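Local coordinates for transcriptional regulatory protein RcsB (Salmonella typhimurium, PDB 5O8Z), which probably serves as the response regulator of the Rcs signalling system, binding regulatory DNA to control the transcription of numerous genes, at residues S82-T87 and K118-L123; N5-D10 and H51-D56; I106-G111 and P131-R136; D11-L16 and E34-T39. All coordinates share one frame; numbering follows the deposited sequence.

Interaction 1 (S82-T87 and K118-L123); sequences SIIVLT and KALAAL. With BEF (beryllium trifluoride ion), chain E.
Ile84 meets Ala119, Leu120 and Leu123 mainly through methyl groups; no ring, amide or carboxylate enters the contact, so it is purely aliphatic, with no flat faces or edges to match. The central atom is Ile84 CD1. With CG1 anti to the carbonyl carbon (chi1 -59°) and the chain nearly straight beyond it (chi2 159°), this methyl is carried off the strand to the helix, where it comes within 3.6 Å of Leu120 CD2. Ala119 CB lies 4.3 Å from Ile84 CD1. Leu123 CD2 approaches the same CD1 to 4.1 Å and also rests 3.9 Å from Ser82 CB, so one leucine branch spans two alternate residues of the strand. In the CheY-like receiver fold this is strand 82-87 of the parallel sheet under helix 115-124, the two segments running almost antiparallel (166°) with axes 10.3 Å apart. Leu120 and Leu123 reach further, to Ile54 and Val52 of strand 52-55, while Ile83 and Val85 turn to the other face of the sheet and helix 67-77. At the C-terminal end of the strand, Thr87 OG1 donates a 2.7 Å hydrogen bond to F2 of the beryllium trifluoride ion, a phosphoryl mimic, and the same oxygen accepts from the backbone N of Asn89.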
loop_
_atom_site.group_PDB
_atom_site.type_symbol
_atom_site.label_atom_id
_atom_site.label_comp_id
_atom_site.label_asym_id
_atom_site.label_seq_id
_atom_site.Cartn_x
_atom_site.Cartn_y
_atom_site.Cartn_z
ATOM N N SER B 82 -15.632 -17.636 -5.551
ATOM C CA SER B 82 -14.999 -17.494 -4.243
ATOM C C SER B 82 -14.026 -16.303 -4.268
ATOM O O SER B 82 -13.342 -16.070 -5.269
ATOM C CB SER B 82 -14.310 -18.801 -3.822
ATOM O OG SER B 82 -15.279 -19.825 -3.659
ATOM N N ILE B 83 -13.996 -15.525 -3.187
ATOM C CA ILE B 83 -13.177 -14.328 -3.143
ATOM C C ILE B 83 -12.142 -14.401 -2.024
ATOM O O ILE B 83 -12.491 -14.640 -0.874
ATOM C CB ILE B 83 -14.053 -13.067 -3.001
ATOM C CG1 ILE B 83 -15.022 -12.966 -4.193
ATOM C CG2 ILE B 83 -13.163 -11.829 -2.937
ATOM C CD1 ILE B 83 -16.027 -11.839 -4.121
ATOM N N ILE B 84 -10.873 -14.188 -2.370
ATOM C CA ILE B 84 -9.831 -13.924 -1.368
ATOM C C ILE B 84 -9.272 -12.539 -1.605
ATOM O O ILE B 84 -8.817 -12.220 -2.700
ATOM C CB ILE B 84 -8.665 -14.930 -1.426
ATOM C CG1 ILE B 84 -9.172 -16.349 -1.218
ATOM C CG2 ILE B 84 -7.604 -14.604 -0.381
ATOM C CD1 ILE B 84 -8.221 -17.396 -1.752
ATOM N N VAL B 85 -9.278 -11.719 -0.561
ATOM C CA VAL B 85 -8.746 -10.365 -0.658
ATOM C C VAL B 85 -7.299 -10.382 -0.191
ATOM O O VAL B 85 -6.987 -10.979 0.853
ATOM C CB VAL B 85 -9.588 -9.387 0.171
ATOM C CG1 VAL B 85 -8.898 -8.050 0.329
ATOM C CG2 VAL B 85 -10.957 -9.229 -0.476
ATOM N N LEU B 86 -6.421 -9.790 -1.002
ATOM C CA LEU B 86 -4.997 -9.646 -0.677
ATOM C C LEU B 86 -4.747 -8.159 -0.722
ATOM O O LEU B 86 -4.801 -7.561 -1.794
ATOM C CB LEU B 86 -4.112 -10.393 -1.681
ATOM C CG LEU B 86 -2.596 -10.157 -1.614
ATOM C CD1 LEU B 86 -1.992 -10.649 -0.295
ATOM C CD2 LEU B 86 -1.905 -10.858 -2.772
ATOM N N THR B 87 -4.475 -7.564 0.438
ATOM C CA THR B 87 -4.449 -6.119 0.591
ATOM C C THR B 87 -3.366 -5.651 1.561
ATOM O O THR B 87 -3.028 -6.341 2.495
ATOM C CB THR B 87 -5.833 -5.596 1.071
ATOM O OG1 THR B 87 -5.851 -4.161 1.068
ATOM C CG2 THR B 87 -6.222 -6.134 2.449
ATOM N N LYS B 118 -1.629 -20.714 1.810
ATOM C CA LYS B 118 -2.439 -21.309 2.900
ATOM C C LYS B 118 -3.941 -20.987 2.768
ATOM O O LYS B 118 -4.777 -21.853 3.023
ATOM C CB LYS B 118 -1.954 -20.864 4.286
ATOM C CG LYS B 118 -0.696 -21.563 4.793
ATOM C CD LYS B 118 -0.617 -21.374 6.300
ATOM C CE LYS B 118 0.707 -21.803 6.883
ATOM N NZ LYS B 118 0.619 -21.794 8.376
ATOM N N ALA B 119 -4.275 -19.749 2.393
ATOM C CA ALA B 119 -5.673 -19.374 2.118
ATOM C C ALA B 119 -6.294 -20.238 1.019
ATOM O O ALA B 119 -7.411 -20.726 1.167
ATOM C CB ALA B 119 -5.762 -17.909 1.728
ATOM N N LEU B 120 -5.552 -20.411 -0.070
ATOM C CA LEU B 120 -5.962 -21.248 -1.207
ATOM C C LEU B 120 -6.068 -22.731 -0.867
ATOM O O LEU B 120 -7.051 -23.365 -1.236
ATOM C CB LEU B 120 -4.997 -21.057 -2.381
ATOM C CG LEU B 120 -5.132 -19.694 -3.048
ATOM C CD1 LEU B 120 -3.925 -19.433 -3.920
ATOM C CD2 LEU B 120 -6.406 -19.591 -3.885
ATOM N N ALA B 121 -5.072 -23.256 -0.144
ATOM C CA ALA B 121 -5.094 -24.618 0.395
ATOM C C ALA B 121 -6.323 -24.912 1.244
ATOM O O ALA B 121 -6.937 -25.991 1.136
ATOM C CB ALA B 121 -3.846 -24.867 1.220
ATOM N N ALA B 122 -6.649 -23.970 2.121
ATOM C CA ALA B 122 -7.812 -24.097 2.979
ATOM C C ALA B 122 -9.089 -24.070 2.145
ATOM O O ALA B 122 -9.988 -24.863 2.378
ATOM C CB ALA B 122 -7.827 -22.989 4.021
ATOM N N LEU B 123 -9.151 -23.179 1.156
ATOM C CA LEU B 123 -10.291 -23.112 0.244
ATOM C C LEU B 123 -10.518 -24.404 -0.558
ATOM O O LEU B 123 -11.659 -24.808 -0.738
ATOM C CB LEU B 123 -10.152 -21.919 -0.702
ATOM C CG LEU B 123 -11.252 -21.693 -1.733
ATOM C CD1 LEU B 123 -12.641 -21.641 -1.109
ATOM C CD2 LEU B 123 -10.962 -20.412 -2.490
HETATM BE BE BEF E . -4.272 -3.041 -2.215
HETATM F F1 BEF E . -4.107 -1.770 -2.971
HETATM F F2 BEF E . -5.460 -2.899 -1.324
HETATM F F3 BEF E . -3.113 -3.571 -1.443
#

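Interaction 2 (N5-D10 and H51-D56); sequences NVIIAD and HVLITD. With MG (magnesium ion), chain F; BEF (beryllium trifluoride ion), chain E.
Asn5 O is held by two backbone donors, His51 N at 3.0 Å and Val52 N at 3.2 Å; the second approaches nearly along the C=O axis, the first tilted 25° from the carbonyl plane. The side chains of these end residues run side by side, with Asn5 CB over one face of the His51 ring, and Asn5 OD1 finds its partner in Asn30. From here the parallel ladder alternates partners: Ile7 N bonds to Val52 O, and Ile54 N returns to Ile7 O at 2.8 Å. Ala9 N and Asp56 N continue it on Ile54 O and Ala9 O, two carbonyls that also lie beside one water. On one face of the sheet Val6 CG1 packs 3.5 Å from Ile54 CD1; on the other, Ile7 CG2 meets Leu53 CD1. Beyond the strands the Asp10 and Asp56 carboxylates stack, planes only 4° apart, with Asp10 OD2 3.3 Å from Asp56 CG. Lys109 makes a salt bridge to Asp10, and Asp56 OD2 binds the magnesium ion at 2.1 Å, so a cation lies beside each carboxylate of the stacked pair. Asp56 OD1, covalently joined to the beryllium at 1.8 Å, marks the predicted phosphorylation site of this receiver domain. Strand 4-9 is flanked by strands 29-35 and 52-55, with helix 13-23 over Ile8 and helix 38-44 over Ile7, Ala9 and Leu53.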
loop_
_atom_site.group_PDB
_atom_site.type_symbol
_atom_site.label_atom_id
_atom_site.label_comp_id
_atom_site.label_asym_id
_atom_site.label_seq_id
_atom_site.Cartn_x
_atom_site.Cartn_y
_atom_site.Cartn_z
ATOM N N ASN B 5 -9.479 -22.614 -11.233
ATOM C CA ASN B 5 -9.164 -21.501 -12.125
ATOM C C ASN B 5 -9.208 -20.192 -11.362
ATOM O O ASN B 5 -10.207 -19.881 -10.711
ATOM C CB ASN B 5 -10.126 -21.467 -13.304
ATOM C CG ASN B 5 -9.919 -22.648 -14.244
ATOM O OD1 ASN B 5 -8.789 -23.077 -14.467
ATOM N ND2 ASN B 5 -11.007 -23.177 -14.781
ATOM N N VAL B 6 -8.130 -19.426 -11.478
ATOM C CA VAL B 6 -7.896 -18.275 -10.625
ATOM C C VAL B 6 -7.761 -17.005 -11.452
ATOM O O VAL B 6 -7.016 -16.955 -12.431
ATOM C CB VAL B 6 -6.633 -18.473 -9.750
ATOM C CG1 VAL B 6 -6.373 -17.255 -8.877
ATOM C CG2 VAL B 6 -6.813 -19.696 -8.863
ATOM N N ILE B 7 -8.502 -15.985 -11.034
ATOM C CA ILE B 7 -8.332 -14.630 -11.541
ATOM C C ILE B 7 -7.615 -13.830 -10.463
ATOM O O ILE B 7 -7.964 -13.905 -9.296
ATOM C CB ILE B 7 -9.687 -13.983 -11.893
ATOM C CG1 ILE B 7 -10.216 -14.638 -13.173
ATOM C CG2 ILE B 7 -9.546 -12.474 -12.093
ATOM C CD1 ILE B 7 -11.519 -14.067 -13.699
ATOM N N ILE B 8 -6.628 -13.057 -10.884
ATOM C CA ILE B 8 -5.878 -12.179 -9.997
ATOM C C ILE B 8 -6.100 -10.746 -10.410
ATOM O O ILE B 8 -6.063 -10.426 -11.595
ATOM C CB ILE B 8 -4.386 -12.472 -10.070
ATOM C CG1 ILE B 8 -4.096 -13.938 -9.749
ATOM C CG2 ILE B 8 -3.648 -11.607 -9.066
ATOM C CD1 ILE B 8 -2.695 -14.378 -10.179
ATOM N N ALA B 9 -6.289 -9.867 -9.436
ATOM C CA ALA B 9 -6.450 -8.454 -9.715
ATOM C C ALA B 9 -5.664 -7.604 -8.727
ATOM O O ALA B 9 -5.860 -7.727 -7.527
ATOM C CB ALA B 9 -7.926 -8.072 -9.679
ATOM N N ASP B 10 -4.787 -6.751 -9.243
ATOM C CA ASP B 10 -4.055 -5.766 -8.441
ATOM C C ASP B 10 -3.557 -4.675 -9.363
ATOM O O ASP B 10 -3.144 -4.989 -10.476
ATOM C CB ASP B 10 -2.870 -6.431 -7.735
ATOM C CG ASP B 10 -2.299 -5.575 -6.585
ATOM O OD1 ASP B 10 -1.734 -4.488 -6.877
ATOM O OD2 ASP B 10 -2.384 -5.999 -5.387
ATOM N N HIS B 51 -13.230 -19.826 -10.829
ATOM C CA HIS B 51 -13.734 -20.385 -9.575
ATOM C C HIS B 51 -13.352 -19.494 -8.383
ATOM O O HIS B 51 -14.091 -19.406 -7.414
ATOM C CB HIS B 51 -13.236 -21.826 -9.369
ATOM C CG HIS B 51 -13.450 -22.720 -10.560
ATOM N ND1 HIS B 51 -14.485 -22.533 -11.456
ATOM C CD2 HIS B 51 -12.774 -23.808 -10.995
ATOM C CE1 HIS B 51 -14.426 -23.460 -12.396
ATOM N NE2 HIS B 51 -13.394 -24.244 -12.142
ATOM N N VAL B 52 -12.209 -18.831 -8.473
ATOM C CA VAL B 52 -11.696 -18.002 -7.401
ATOM C C VAL B 52 -11.152 -16.676 -7.945
ATOM O O VAL B 52 -10.542 -16.637 -9.007
ATOM C CB VAL B 52 -10.583 -18.743 -6.618
ATOM C CG1 VAL B 52 -10.118 -17.911 -5.439
ATOM C CG2 VAL B 52 -11.083 -20.103 -6.146
ATOM N N LEU B 53 -11.404 -15.602 -7.201
ATOM C CA LEU B 53 -10.805 -14.308 -7.451
ATOM C C LEU B 53 -9.881 -13.965 -6.265
ATOM O O LEU B 53 -10.319 -13.992 -5.137
ATOM C CB LEU B 53 -11.897 -13.239 -7.589
ATOM C CG LEU B 53 -11.477 -11.765 -7.543
ATOM C CD1 LEU B 53 -10.498 -11.437 -8.667
ATOM C CD2 LEU B 53 -12.678 -10.857 -7.636
ATOM N N ILE B 54 -8.615 -13.661 -6.552
ATOM C CA ILE B 54 -7.675 -13.106 -5.593
ATOM C C ILE B 54 -7.572 -11.638 -5.955
ATOM O O ILE B 54 -7.006 -11.312 -6.998
ATOM C CB ILE B 54 -6.277 -13.751 -5.729
ATOM C CG1 ILE B 54 -6.365 -15.268 -5.513
ATOM C CG2 ILE B 54 -5.297 -13.060 -4.783
ATOM C CD1 ILE B 54 -5.078 -16.014 -5.844
ATOM N N THR B 55 -8.123 -10.762 -5.116
ATOM C CA THR B 55 -8.254 -9.347 -5.470
ATOM C C THR B 55 -7.698 -8.402 -4.465
ATOM O O THR B 55 -7.815 -8.582 -3.274
ATOM C CB THR B 55 -9.708 -8.899 -5.775
ATOM O OG1 THR B 55 -9.702 -7.564 -6.343
ATOM C CG2 THR B 55 -10.615 -8.908 -4.529
ATOM N N ASP B 56 -7.167 -7.326 -5.009
ATOM C CA ASP B 56 -6.718 -6.169 -4.279
ATOM C C ASP B 56 -7.931 -5.312 -3.886
ATOM O O ASP B 56 -8.980 -5.471 -4.488
ATOM C CB ASP B 56 -5.786 -5.400 -5.209
ATOM C CG ASP B 56 -5.052 -4.317 -4.525
ATOM O OD1 ASP B 56 -4.872 -4.401 -3.301
ATOM O OD2 ASP B 56 -4.641 -3.381 -5.210
HETATM MG MG MG F . -3.623 -1.592 -4.902
HETATM BE BE BEF E . -4.272 -3.041 -2.215
HETATM F F1 BEF E . -4.107 -1.770 -2.971
HETATM F F2 BEF E . -5.460 -2.899 -1.324
HETATM F F3 BEF E . -3.113 -3.571 -1.443
HETATM O O HOH W 1 -4.618 -9.723 -6.156
HETATM O O HOH W 2 -1.714 -2.410 -4.892
HETATM O O HOH W 3 -2.815 0.246 -4.890
#

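Interaction 3 (I106-G111 and P131-R136); sequences IVLKQG and PESVSR. With BEF (beryllium trifluoride ion), chain E.
Leu108 holds CG anti to its carbonyl carbon (chi1 -61°), and Val134 sets CG1 anti to its backbone N (chi1 175°), leaving CG2 as the branch nearest Leu108 and Ile106 O. The two side chains then cross obliquely, Leu108 CG 3.8 Å from Val134 CG2. That same valine methyl sits 3.6 Å from Ile106 O, beside the Pro131 ring, whose CD comes to 3.4 Å of the same oxygen; two apolar groups thus crowd one carbonyl. Further along, Leu108 CD1 lies 3.7 Å from Ser133 O. No direct hydrogen bond joins the segments. A water does it instead, accepting from Leu108 N at 2.8 Å and hydrogen-bonding Ser133 OG at 3.2 Å. It thereby satisfies an N-H on the outer side of the sheet, where no further strand of this chain follows. From Leu108 to Gly111 the chain makes a type I turn, and Gly111 CA lies near Ser133 OG. The turn sends the extended Lys109 the other way, to the active site: NZ donates a 2.8 Å hydrogen bond to F3 of the beryllium trifluoride ion and makes a salt bridge with Asp10. Pro131 stands at the N-cap of helix 132-144, whose segment 132-136 crosses 106-108 at 103°. Helix 115-124 touches Val107 and Pro131, helix 92-100 lies against Ile106 and Leu108, and strand 82-87 pairs along the inner side.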
loop_
_atom_site.group_PDB
_atom_site.type_symbol
_atom_site.label_atom_id
_atom_site.label_comp_id
_atom_site.label_asym_id
_atom_site.label_seq_id
_atom_site.Cartn_x
_atom_site.Cartn_y
_atom_site.Cartn_z
ATOM N N ILE B 106 -9.144 -13.381 3.832
ATOM C CA ILE B 106 -8.409 -12.130 3.846
ATOM C C ILE B 106 -6.918 -12.387 4.133
ATOM O O ILE B 106 -6.560 -13.019 5.137
ATOM C CB ILE B 106 -8.956 -11.160 4.914
ATOM C CG1 ILE B 106 -10.476 -10.963 4.755
ATOM C CG2 ILE B 106 -8.245 -9.818 4.776
ATOM C CD1 ILE B 106 -11.152 -10.184 5.855
ATOM N N VAL B 107 -6.055 -11.839 3.289
ATOM C CA VAL B 107 -4.606 -11.955 3.469
ATOM C C VAL B 107 -3.989 -10.584 3.389
ATOM O O VAL B 107 -4.340 -9.796 2.513
ATOM C CB VAL B 107 -3.955 -12.849 2.381
ATOM C CG1 VAL B 107 -2.442 -12.933 2.574
ATOM C CG2 VAL B 107 -4.543 -14.237 2.414
ATOM N N LEU B 108 -3.069 -10.297 4.292
ATOM C CA LEU B 108 -2.362 -9.031 4.267
ATOM C C LEU B 108 -1.057 -9.157 3.498
ATOM O O LEU B 108 -0.286 -10.111 3.702
ATOM C CB LEU B 108 -2.058 -8.542 5.685
ATOM C CG LEU B 108 -3.277 -8.292 6.545
ATOM C CD1 LEU B 108 -2.892 -7.979 7.988
ATOM C CD2 LEU B 108 -4.130 -7.180 5.941
ATOM N N LYS B 109 -0.779 -8.154 2.669
ATOM C CA LYS B 109 0.542 -8.024 2.022
ATOM C C LYS B 109 1.673 -7.840 3.043
ATOM O O LYS B 109 2.790 -8.274 2.785
ATOM C CB LYS B 109 0.556 -6.884 1.003
ATOM C CG LYS B 109 -0.460 -7.039 -0.122
ATOM C CD LYS B 109 -0.467 -5.843 -1.052
ATOM C CE LYS B 109 -1.327 -6.103 -2.298
ATOM N NZ LYS B 109 -1.445 -4.917 -3.212
ATOM N N GLN B 110 1.376 -7.202 4.187
ATOM C CA GLN B 110 2.315 -7.118 5.331
ATOM C C GLN B 110 2.431 -8.435 6.099
ATOM O O GLN B 110 3.109 -8.454 7.113
ATOM C CB GLN B 110 1.878 -6.083 6.396
ATOM C CG GLN B 110 1.531 -4.701 5.913
ATOM C CD GLN B 110 0.081 -4.544 5.501
ATOM O OE1 GLN B 110 -0.497 -5.414 4.830
ATOM N NE2 GLN B 110 -0.491 -3.423 5.845
ATOM N N GLY B 111 1.745 -9.496 5.689
ATOM C CA GLY B 111 1.728 -10.764 6.446
ATOM C C GLY B 111 2.871 -11.689 6.109
ATOM O O GLY B 111 3.918 -11.248 5.649
ATOM N N PRO B 131 -5.110 -15.712 8.798
ATOM C CA PRO B 131 -3.820 -15.473 9.414
ATOM C C PRO B 131 -3.958 -14.737 10.738
ATOM O O PRO B 131 -4.893 -13.932 10.913
ATOM C CB PRO B 131 -3.085 -14.576 8.408
ATOM C CG PRO B 131 -3.811 -14.709 7.133
ATOM C CD PRO B 131 -5.226 -15.050 7.486
ATOM N N GLU B 132 -3.007 -15.011 11.629
ATOM C CA GLU B 132 -2.900 -14.359 12.935
ATOM C C GLU B 132 -2.894 -12.836 12.803
ATOM O O GLU B 132 -3.612 -12.155 13.523
ATOM C CB GLU B 132 -1.654 -14.872 13.718
ATOM C CG GLU B 132 -0.495 -13.882 13.968
ATOM C CD GLU B 132 0.427 -13.610 12.779
ATOM O OE1 GLU B 132 1.213 -12.626 12.859
ATOM O OE2 GLU B 132 0.368 -14.357 11.767
ATOM N N SER B 133 -2.114 -12.331 11.847
ATOM C CA SER B 133 -1.955 -10.894 11.582
ATOM C C SER B 133 -3.290 -10.200 11.263
ATOM O O SER B 133 -3.466 -9.010 11.539
ATOM C CB SER B 133 -1.002 -10.700 10.395
ATOM O OG SER B 133 -1.464 -11.437 9.263
ATOM N N VAL B 134 -4.204 -10.953 10.664
ATOM C CA VAL B 134 -5.586 -10.514 10.411
ATOM C C VAL B 134 -6.422 -10.689 11.675
ATOM O O VAL B 134 -7.111 -9.768 12.063
ATOM C CB VAL B 134 -6.223 -11.313 9.253
ATOM C CG1 VAL B 134 -7.698 -10.961 9.051
ATOM C CG2 VAL B 134 -5.446 -11.058 7.977
ATOM N N SER B 135 -6.342 -11.864 12.306
ATOM C CA SER B 135 -7.088 -12.154 13.553
ATOM C C SER B 135 -6.887 -11.133 14.665
ATOM O O SER B 135 -7.857 -10.742 15.316
ATOM C CB SER B 135 -6.735 -13.532 14.094
ATOM O OG SER B 135 -7.393 -14.522 13.336
ATOM N N ARG B 136 -5.635 -10.712 14.868
ATOM C CA ARG B 136 -5.277 -9.775 15.937
ATOM C C ARG B 136 -6.056 -8.467 15.834
ATOM O O ARG B 136 -6.751 -8.081 16.776
ATOM C CB ARG B 136 -3.769 -9.487 15.941
ATOM C CG ARG B 136 -2.862 -10.673 16.281
ATOM C CD ARG B 136 -3.118 -11.306 17.654
ATOM N NE ARG B 136 -4.331 -12.140 17.668
ATOM C CZ ARG B 136 -4.449 -13.359 17.124
ATOM N NH1 ARG B 136 -3.420 -13.959 16.515
ATOM N NH2 ARG B 136 -5.616 -13.999 17.199
HETATM BE BE BEF E . -4.272 -3.041 -2.215
HETATM F F1 BEF E . -4.107 -1.770 -2.971
HETATM F F2 BEF E . -5.460 -2.899 -1.324
HETATM F F3 BEF E . -3.113 -3.571 -1.443
HETATM O O HOH W 4 -1.829 -12.012 6.161
#

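Interaction 4 (D11-L16 and E34-T39); sequences DHPIVL and EFEDST. With MG (magnesium ion), chain F.
Leu16 and Pro13 close on the side chain of Glu36, which is the tight part of this contact. Glu36 runs extended, so its aliphatic portion lies along the helix start: CG is 3.7 Å from Leu16 CD1, and OE1 comes to 3.6 Å of Pro13 CG, the Pro13 and Glu36 side chains crossing at about a right angle. Beside them the backbones approach closely, Asp11 CA making a C-H...O contact of 3.4 Å with Glu36 O. The other end is looser. Glu34 OE2 stays 4.0 Å from Leu16 CB and is held instead by a salt bridge to Arg20; both glutamates are partly exposed, and no hydrogen bond links the segments. Asp11 directs its carboxylate away from Glu36, with CG between its backbone N and carbonyl carbon (chi1 61°), and OD1 binds the magnesium ion at 2.1 Å. Across the dimer, Pro13 packs on Lys109 of the second subunit, and Val15 on that subunit's Val15. Helix 13-23 is the crossover of a beta-alpha-beta unit, returning the chain to strand 29-35 beside strand 4-9; the magnesium ion, bound by Asp11, Asp56 and the backbone O of Ser58, marks the metal site in the acidic pocket of a receiver domain.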
loop_
_atom_site.group_PDB
_atom_site.type_symbol
_atom_site.label_atom_id
_atom_site.label_comp_id
_atom_site.label_asym_id
_atom_site.label_seq_id
_atom_site.Cartn_x
_atom_site.Cartn_y
_atom_site.Cartn_z
ATOM N N ASP B 11 -3.558 -3.420 -8.901
ATOM C CA ASP B 11 -3.056 -2.307 -9.718
ATOM C C ASP B 11 -1.525 -2.176 -9.812
ATOM O O ASP B 11 -1.034 -1.307 -10.525
ATOM C CB ASP B 11 -3.696 -0.957 -9.331
ATOM C CG ASP B 11 -3.428 -0.539 -7.899
ATOM O OD1 ASP B 11 -3.416 -1.414 -7.012
ATOM O OD2 ASP B 11 -3.281 0.676 -7.643
ATOM N N HIS B 12 -0.782 -3.023 -9.090
ATOM C CA HIS B 12 0.669 -3.026 -9.146
ATOM C C HIS B 12 1.156 -4.283 -9.849
ATOM O O HIS B 12 1.053 -5.367 -9.280
ATOM C CB HIS B 12 1.243 -3.008 -7.729
ATOM C CG HIS B 12 0.974 -1.749 -6.985
ATOM N ND1 HIS B 12 1.052 -1.670 -5.614
ATOM C CD2 HIS B 12 0.632 -0.513 -7.414
ATOM C CE1 HIS B 12 0.782 -0.439 -5.229
ATOM N NE2 HIS B 12 0.524 0.284 -6.301
ATOM N N PRO B 13 1.698 -4.157 -11.073
ATOM C CA PRO B 13 2.087 -5.386 -11.791
ATOM C C PRO B 13 3.143 -6.244 -11.073
ATOM O O PRO B 13 3.175 -7.447 -11.288
ATOM C CB PRO B 13 2.618 -4.856 -13.122
ATOM C CG PRO B 13 1.854 -3.582 -13.326
ATOM C CD PRO B 13 1.740 -2.981 -11.958
ATOM N N ILE B 14 3.959 -5.639 -10.201
ATOM C CA ILE B 14 4.940 -6.391 -9.423
ATOM C C ILE B 14 4.270 -7.368 -8.467
ATOM O O ILE B 14 4.742 -8.487 -8.281
ATOM C CB ILE B 14 5.952 -5.454 -8.693
ATOM C CG1 ILE B 14 7.198 -6.221 -8.238
ATOM C CG2 ILE B 14 5.315 -4.728 -7.511
ATOM C CD1 ILE B 14 8.061 -6.722 -9.364
ATOM N N VAL B 15 3.149 -6.952 -7.903
ATOM C CA VAL B 15 2.357 -7.811 -7.042
ATOM C C VAL B 15 1.744 -8.979 -7.841
ATOM O O VAL B 15 1.732 -10.108 -7.365
ATOM C CB VAL B 15 1.282 -6.994 -6.303
ATOM C CG1 VAL B 15 0.315 -7.897 -5.543
ATOM C CG2 VAL B 15 1.932 -6.005 -5.352
ATOM N N LEU B 16 1.254 -8.701 -9.050
ATOM C CA LEU B 16 0.677 -9.729 -9.901
ATOM C C LEU B 16 1.692 -10.813 -10.180
ATOM O O LEU B 16 1.358 -12.002 -10.091
ATOM C CB LEU B 16 0.176 -9.126 -11.217
ATOM C CG LEU B 16 -1.027 -8.182 -11.116
ATOM C CD1 LEU B 16 -1.478 -7.730 -12.500
ATOM C CD2 LEU B 16 -2.164 -8.884 -10.394
ATOM N N GLU B 34 -5.363 -11.950 -15.453
ATOM C CA GLU B 34 -4.728 -10.948 -14.608
ATOM C C GLU B 34 -5.265 -9.579 -14.991
ATOM O O GLU B 34 -5.241 -9.238 -16.168
ATOM C CB GLU B 34 -3.226 -10.898 -14.866
ATOM C CG GLU B 34 -2.397 -11.978 -14.223
ATOM C CD GLU B 34 -1.027 -12.056 -14.867
ATOM O OE1 GLU B 34 -0.800 -13.070 -15.592
ATOM O OE2 GLU B 34 -0.205 -11.102 -14.679
ATOM N N PHE B 35 -5.711 -8.785 -14.022
ATOM C CA PHE B 35 -6.252 -7.457 -14.309
ATOM C C PHE B 35 -5.749 -6.416 -13.316
ATOM O O PHE B 35 -5.465 -6.739 -12.160
ATOM C CB PHE B 35 -7.782 -7.538 -14.363
ATOM C CG PHE B 35 -8.274 -8.578 -15.352
ATOM C CD1 PHE B 35 -8.015 -8.422 -16.708
ATOM C CD2 PHE B 35 -8.911 -9.743 -14.924
ATOM C CE1 PHE B 35 -8.411 -9.390 -17.631
ATOM C CE2 PHE B 35 -9.307 -10.708 -15.838
ATOM C CZ PHE B 35 -9.044 -10.536 -17.194
ATOM N N GLU B 36 -5.642 -5.176 -13.786
ATOM C CA GLU B 36 -5.033 -4.088 -13.028
ATOM C C GLU B 36 -5.969 -2.946 -12.678
ATOM O O GLU B 36 -5.518 -1.952 -12.097
ATOM C CB GLU B 36 -3.826 -3.552 -13.797
ATOM C CG GLU B 36 -2.727 -4.599 -13.940
ATOM C CD GLU B 36 -1.601 -4.174 -14.861
ATOM O OE1 GLU B 36 -1.284 -2.972 -14.915
ATOM O OE2 GLU B 36 -1.005 -5.059 -15.515
ATOM N N ASP B 37 -7.254 -3.080 -13.001
ATOM C CA ASP B 37 -8.256 -2.075 -12.657
ATOM C C ASP B 37 -9.638 -2.740 -12.674
ATOM O O ASP B 37 -9.819 -3.789 -13.277
ATOM C CB ASP B 37 -8.180 -0.929 -13.658
ATOM C CG ASP B 37 -8.706 -1.329 -15.019
ATOM O OD1 ASP B 37 -9.935 -1.257 -15.216
ATOM O OD2 ASP B 37 -7.906 -1.765 -15.877
ATOM N N SER B 38 -10.620 -2.146 -12.014
ATOM C CA SER B 38 -11.884 -2.856 -11.818
ATOM C C SER B 38 -12.786 -2.909 -13.062
ATOM O O SER B 38 -13.583 -3.807 -13.181
ATOM C CB SER B 38 -12.642 -2.298 -10.645
ATOM O OG SER B 38 -12.977 -0.956 -10.874
ATOM N N THR B 39 -12.638 -1.987 -13.995
ATOM C CA THR B 39 -13.423 -2.061 -15.219
ATOM C C THR B 39 -13.027 -3.274 -16.007
ATOM O O THR B 39 -13.875 -4.070 -16.304
ATOM C CB THR B 39 -13.270 -0.796 -16.045
ATOM O OG1 THR B 39 -13.806 0.272 -15.276
ATOM C CG2 THR B 39 -14.031 -0.895 -17.371
HETATM MG MG MG F . -3.623 -1.592 -4.902
HETATM O O HOH W 3 -2.815 0.246 -4.890
HETATM O O HOH W 2 -1.714 -2.410 -4.892
#

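From the N terminus, strand 4-9 opens interaction 2, and the chain at once enters interaction 4, which closes at 34-39, nested inside the larger loop that interaction 2 shuts at 51-56. Both supply magnesium ligands, Asp11 and Asp56. Interaction 1 then opens on strand 82-87, next to strand 52-55 in the sheet. Before it closes on helix 115-124, interaction 3 has opened at 106-111, and it closes only at 131-136, so these two cross. The beryllium trifluoride ion joins interactions 1, 2 and 3 through Thr87, Asp56 and Lys109. Together the four contacts reach from the outer strand 29-35 to helix 132-144 beyond the opposite outer strand, 105-108.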